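PDB 1N8P: cystathionine gamma-lyase from Saccharomyces cerevisiae, which belongs to the Cys/Met metabolism family of pyridoxal-phosphate-dependent enzymes and binds pyridoxal-5'-phosphate. Local coordinates for residues A66-A70 with S187-N191; L182-I186 with L253-R258. Residues are numbered along the deposited sequence.

Interaction 1: residues A66-A70 with S187-N191; sequences ALENA and SNPLN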
loop_
_atom_site.group_PDB
_atom_site.type_symbol
_atom_site.label_atom_id
_atom_site.label_comp_id
_atom_site.label_asym_id
_atom_site.label_seq_id
_atom_site.Cartn_x
_atom_site.Cartn_y
_atom_site.Cartn_z
ATOM N N ALA A 66 -10.686 -14.830 -18.328
ATOM C CA ALA A 66 -10.209 -14.748 -19.707
ATOM C C ALA A 66 -9.010 -15.624 -19.926
ATOM O O ALA A 66 -8.911 -16.310 -20.937
ATOM C CB ALA A 66 -9.843 -13.312 -20.061
ATOM N N LEU A 67 -8.071 -15.598 -18.993
ATOM C CA LEU A 67 -6.871 -16.409 -19.179
ATOM C C LEU A 67 -7.276 -17.872 -19.029
ATOM O O LEU A 67 -6.668 -18.776 -19.617
ATOM C CB LEU A 67 -5.788 -16.026 -18.154
ATOM C CG LEU A 67 -5.290 -14.573 -18.071
ATOM C CD1 LEU A 67 -4.187 -14.521 -17.028
ATOM C CD2 LEU A 67 -4.773 -14.073 -19.408
ATOM N N GLU A 68 -8.334 -18.101 -18.259
ATOM C CA GLU A 68 -8.804 -19.455 -18.048
ATOM C C GLU A 68 -9.819 -19.879 -19.104
ATOM O O GLU A 68 -10.514 -20.876 -18.924
ATOM C CB GLU A 68 -9.424 -19.581 -16.676
ATOM C CG GLU A 68 -9.367 -20.986 -16.134
ATOM C CD GLU A 68 -7.940 -21.506 -16.064
ATOM O OE1 GLU A 68 -7.178 -21.049 -15.194
ATOM O OE2 GLU A 68 -7.570 -22.374 -16.893
ATOM N N ASN A 69 -9.883 -19.134 -20.209
ATOM C CA ASN A 69 -10.812 -19.404 -21.312
ATOM C C ASN A 69 -12.162 -19.662 -20.734
ATOM O O ASN A 69 -12.796 -20.641 -21.080
ATOM C CB ASN A 69 -10.391 -20.636 -22.110
ATOM C CG ASN A 69 -11.228 -20.825 -23.365
ATOM O OD1 ASN A 69 -11.584 -19.851 -24.019
ATOM N ND2 ASN A 69 -11.522 -22.073 -23.717
ATOM N N ALA A 70 -12.603 -18.785 -19.849
ATOM C CA ALA A 70 -13.876 -18.966 -19.186
ATOM C C ALA A 70 -14.775 -17.740 -19.183
ATOM O O ALA A 70 -14.332 -16.601 -19.300
ATOM C CB ALA A 70 -13.636 -19.431 -17.748
ATOM N N SER A 187 -2.258 -24.708 -18.808
ATOM C CA SER A 187 -3.441 -25.501 -19.047
ATOM C C SER A 187 -4.761 -24.826 -18.735
ATOM O O SER A 187 -4.843 -23.911 -17.919
ATOM C CB SER A 187 -3.331 -26.784 -18.246
ATOM O OG SER A 187 -4.461 -27.606 -18.461
ATOM N N ASN A 188 -5.808 -25.308 -19.389
ATOM C CA ASN A 188 -7.162 -24.777 -19.220
ATOM C C ASN A 188 -8.162 -25.915 -19.039
ATOM O O ASN A 188 -8.888 -26.265 -19.986
ATOM C CB ASN A 188 -7.559 -23.943 -20.440
ATOM C CG ASN A 188 -6.828 -22.635 -20.509
ATOM O OD1 ASN A 188 -6.769 -22.011 -21.560
ATOM N ND2 ASN A 188 -6.286 -22.197 -19.386
ATOM N N PRO A 189 -8.223 -26.484 -17.814
ATOM C CA PRO A 189 -9.109 -27.592 -17.458
ATOM C C PRO A 189 -10.553 -27.514 -17.956
ATOM O O PRO A 189 -11.162 -28.555 -18.176
ATOM C CB PRO A 189 -8.996 -27.644 -15.930
ATOM C CG PRO A 189 -7.600 -27.217 -15.700
ATOM C CD PRO A 189 -7.444 -26.054 -16.635
ATOM N N LEU A 190 -11.116 -26.321 -18.137
ATOM C CA LEU A 190 -12.503 -26.262 -18.634
ATOM C C LEU A 190 -12.586 -26.930 -20.009
ATOM O O LEU A 190 -13.505 -27.707 -20.268
ATOM C CB LEU A 190 -13.024 -24.826 -18.732
ATOM C CG LEU A 190 -13.029 -24.081 -17.410
ATOM C CD1 LEU A 190 -13.841 -22.783 -17.531
ATOM C CD2 LEU A 190 -13.579 -25.017 -16.343
ATOM N N ASN A 191 -11.610 -26.649 -20.871
ATOM C CA ASN A 191 -11.560 -27.236 -22.203
ATOM C C ASN A 191 -11.419 -28.728 -22.115
ATOM O O ASN A 191 -11.041 -29.371 -23.082
ATOM C CB ASN A 191 -10.377 -26.701 -22.990
ATOM C CG ASN A 191 -10.397 -25.220 -23.107
ATOM O OD1 ASN A 191 -11.380 -24.578 -22.724
ATOM N ND2 ASN A 191 -9.318 -24.647 -23.642
#
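A Schellman motif closes helix 55-67 here, and the turn it makes is met by the loop that follows helix 183-186. N69 is the C-prime residue, with positive phi (46°), a conformation asparagine tolerates better than most residues; its N bonds to A66 O at 3.1 Å. Its side chain reaches across, and N69 ND2 donates to N191 OD1 at 2.7 Å, an amide pair suited to an exposed edge. Deeper in, the two hydrogens of N188 ND2 are shared among three oxygens, which fits the weakness of all three bonds: N188 ND2 lies 2.8 Å from E68 OE2, 3.5 Å from L67 O at the helix end and 2.7 Å from S187 O in its own loop. In this fold, of the PLP-dependent aminotransferase type (fold type I), the junction sits beside strand 196-200 of the seven-stranded sheet, and the buried carboxylate of E68 is held by H199, through OE1, as well as by N188. P189 starts a short 3-10 turn, to which its restricted phi (-44°) is well suited, and N191 N bonds to N188 O at 2.9 Å. That turn directs L190 at A70, with L190 CD1 3.4 Å from A70 CB; L190 also rests on V197.

Interaction 2: residues L182-I186 with L253-R258; sequences LSPYI and LHLRVR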
loop_
_atom_site.group_PDB
_atom_site.type_symbol
_atom_site.label_atom_id
_atom_site.label_comp_id
_atom_site.label_asym_id
_atom_site.label_seq_id
_atom_site.Cartn_x
_atom_site.Cartn_y
_atom_site.Cartn_z
ATOM N N LEU A 182 -0.011 -25.538 -12.424
ATOM C CA LEU A 182 0.320 -25.338 -13.830
ATOM C C LEU A 182 -0.039 -23.917 -14.254
ATOM O O LEU A 182 0.650 -23.340 -15.078
ATOM C CB LEU A 182 -0.407 -26.349 -14.709
ATOM C CG LEU A 182 0.004 -27.822 -14.581
ATOM C CD1 LEU A 182 -0.925 -28.673 -15.448
ATOM C CD2 LEU A 182 1.457 -28.014 -15.032
ATOM N N SER A 183 -1.105 -23.361 -13.677
ATOM C CA SER A 183 -1.547 -21.991 -13.972
ATOM C C SER A 183 -2.254 -21.793 -15.320
ATOM O O SER A 183 -2.004 -22.514 -16.269
ATOM C CB SER A 183 -0.370 -21.069 -14.017
ATOM O OG SER A 183 0.046 -21.008 -15.362
ATOM N N PRO A 184 -3.126 -20.781 -15.420
ATOM C CA PRO A 184 -3.801 -20.559 -16.698
ATOM C C PRO A 184 -2.903 -20.785 -17.927
ATOM O O PRO A 184 -3.306 -21.410 -18.880
ATOM C CB PRO A 184 -4.272 -19.106 -16.572
ATOM C CG PRO A 184 -4.697 -19.053 -15.115
ATOM C CD PRO A 184 -3.552 -19.780 -14.420
ATOM N N TYR A 185 -1.670 -20.318 -17.886
ATOM C CA TYR A 185 -0.783 -20.456 -19.023
ATOM C C TYR A 185 -0.595 -21.872 -19.592
ATOM O O TYR A 185 -0.815 -22.112 -20.765
ATOM C CB TYR A 185 0.610 -19.847 -18.694
ATOM C CG TYR A 185 1.513 -19.796 -19.912
ATOM C CD1 TYR A 185 1.127 -19.070 -21.042
ATOM C CD2 TYR A 185 2.693 -20.531 -19.972
ATOM C CE1 TYR A 185 1.871 -19.078 -22.204
ATOM C CE2 TYR A 185 3.453 -20.549 -21.138
ATOM C CZ TYR A 185 3.023 -19.812 -22.263
ATOM O OH TYR A 185 3.724 -19.813 -23.458
ATOM N N ILE A 186 -0.161 -22.803 -18.752
ATOM C CA ILE A 186 0.098 -24.164 -19.160
ATOM C C ILE A 186 -1.142 -24.987 -19.462
ATOM O O ILE A 186 -1.088 -25.873 -20.293
ATOM C CB ILE A 186 0.911 -24.931 -18.071
ATOM C CG1 ILE A 186 2.278 -24.267 -17.885
ATOM C CG2 ILE A 186 1.066 -26.441 -18.474
ATOM C CD1 ILE A 186 3.125 -24.946 -16.862
ATOM N N LEU A 253 2.650 -13.471 -15.936
ATOM C CA LEU A 253 2.408 -14.891 -15.748
ATOM C C LEU A 253 2.931 -15.729 -16.889
ATOM O O LEU A 253 3.529 -16.793 -16.667
ATOM C CB LEU A 253 0.918 -15.172 -15.609
ATOM C CG LEU A 253 0.401 -16.616 -15.533
ATOM C CD1 LEU A 253 0.922 -17.337 -14.302
ATOM C CD2 LEU A 253 -1.122 -16.558 -15.476
ATOM N N HIS A 254 2.687 -15.275 -18.116
ATOM C CA HIS A 254 3.156 -16.041 -19.251
ATOM C C HIS A 254 4.669 -16.003 -19.368
ATOM O O HIS A 254 5.278 -17.010 -19.734
ATOM C CB HIS A 254 2.491 -15.563 -20.534
ATOM C CG HIS A 254 2.665 -14.114 -20.787
ATOM N ND1 HIS A 254 3.563 -13.629 -21.707
ATOM C CD2 HIS A 254 2.140 -13.038 -20.159
ATOM C CE1 HIS A 254 3.592 -12.310 -21.626
ATOM N NE2 HIS A 254 2.737 -11.928 -20.692
ATOM N N LEU A 255 5.300 -14.873 -19.074
ATOM C CA LEU A 255 6.764 -14.858 -19.150
ATOM C C LEU A 255 7.381 -15.668 -17.993
ATOM O O LEU A 255 8.284 -16.462 -18.196
ATOM C CB LEU A 255 7.297 -13.433 -19.134
ATOM C CG LEU A 255 6.806 -12.608 -20.327
ATOM C CD1 LEU A 255 7.435 -11.234 -20.289
ATOM C CD2 LEU A 255 7.158 -13.319 -21.627
ATOM N N ARG A 256 6.882 -15.486 -16.784
ATOM C CA ARG A 256 7.408 -16.228 -15.641
ATOM C C ARG A 256 7.234 -17.733 -15.791
ATOM O O ARG A 256 8.195 -18.468 -15.733
ATOM C CB ARG A 256 6.739 -15.780 -14.335
ATOM C CG ARG A 256 7.092 -14.400 -13.914
ATOM C CD ARG A 256 6.517 -14.090 -12.550
ATOM N NE ARG A 256 5.170 -13.540 -12.578
ATOM C CZ ARG A 256 4.067 -14.260 -12.449
ATOM N NH1 ARG A 256 4.160 -15.557 -12.298
ATOM N NH2 ARG A 256 2.877 -13.673 -12.410
ATOM N N VAL A 257 6.005 -18.190 -15.972
ATOM C CA VAL A 257 5.709 -19.615 -16.124
ATOM C C VAL A 257 6.428 -20.296 -17.281
ATOM O O VAL A 257 6.728 -21.483 -17.234
ATOM C CB VAL A 257 4.232 -19.804 -16.305
ATOM C CG1 VAL A 257 3.942 -21.214 -16.689
ATOM C CG2 VAL A 257 3.515 -19.439 -15.015
ATOM N N ARG A 258 6.702 -19.534 -18.329
ATOM C CA ARG A 258 7.391 -20.061 -19.503
ATOM C C ARG A 258 8.838 -20.377 -19.143
ATOM O O ARG A 258 9.391 -21.370 -19.586
ATOM C CB ARG A 258 7.354 -19.019 -20.649
ATOM C CG ARG A 258 7.809 -19.511 -22.021
ATOM C CD ARG A 258 6.758 -20.396 -22.634
ATOM N NE ARG A 258 7.217 -21.051 -23.853
ATOM C CZ ARG A 258 6.585 -22.068 -24.429
ATOM N NH1 ARG A 258 5.467 -22.548 -23.898
ATOM N NH2 ARG A 258 7.075 -22.614 -25.531
#
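Y185 is the main bump of this contact, projecting from the short helical turn 183-186 onto the first turns of helix 253-271. Its flat ring fills the hollow between H254, V257 and R258. H254 CA sits 4.3 Å from the ring centroid, 20° off the normal, a CH-pi contact over one face; at the edge, V257 CG1 is 3.6 Å from Y185 CD2 and R258 CD 3.2 Å from Y185 OH. V257, small and branched, also fits against I186, its CG1 3.7 Å from I186 CG1. L253, one turn before V257, joins it in facing the small S183, whose OG is 3.9 Å from L253 CD1 and 3.8 Å from V257 CG2, while P184 CD reaches L253 CD2 at 4.2 Å. F8 of helix 8-14 adds an edge-to-face partner for Y185, and R258 forms a salt bridge with D301. Apolar surfaces thus dominate this buried helix-to-turn packing, so the join depends chiefly on complementary shape, with the arginine's charge answered by D301 beyond the interface.

Overall arrangement
The two contacts share one short piece of chain: 182-186 runs directly into 187-191, so the turn packs mainly on helix 253-271 and the loop after it meets the end of helix 55-67. Interaction 2 is the more buried, largely apolar contact, close to a second subunit that packs on H254. Interaction 1 is only partly buried and more polar, grading from the enclosed E68 carboxylate to the exposed pair N69 and N191, one at the end of helix 55-67 and the other in the loop. Their centres lie 12 Å apart, yet they touch: L67 CB is 3.8 Å from P184 CB, and L67 CD1 is 4.0 Å from L253 CD2, which brings the ends of both helices together around P184.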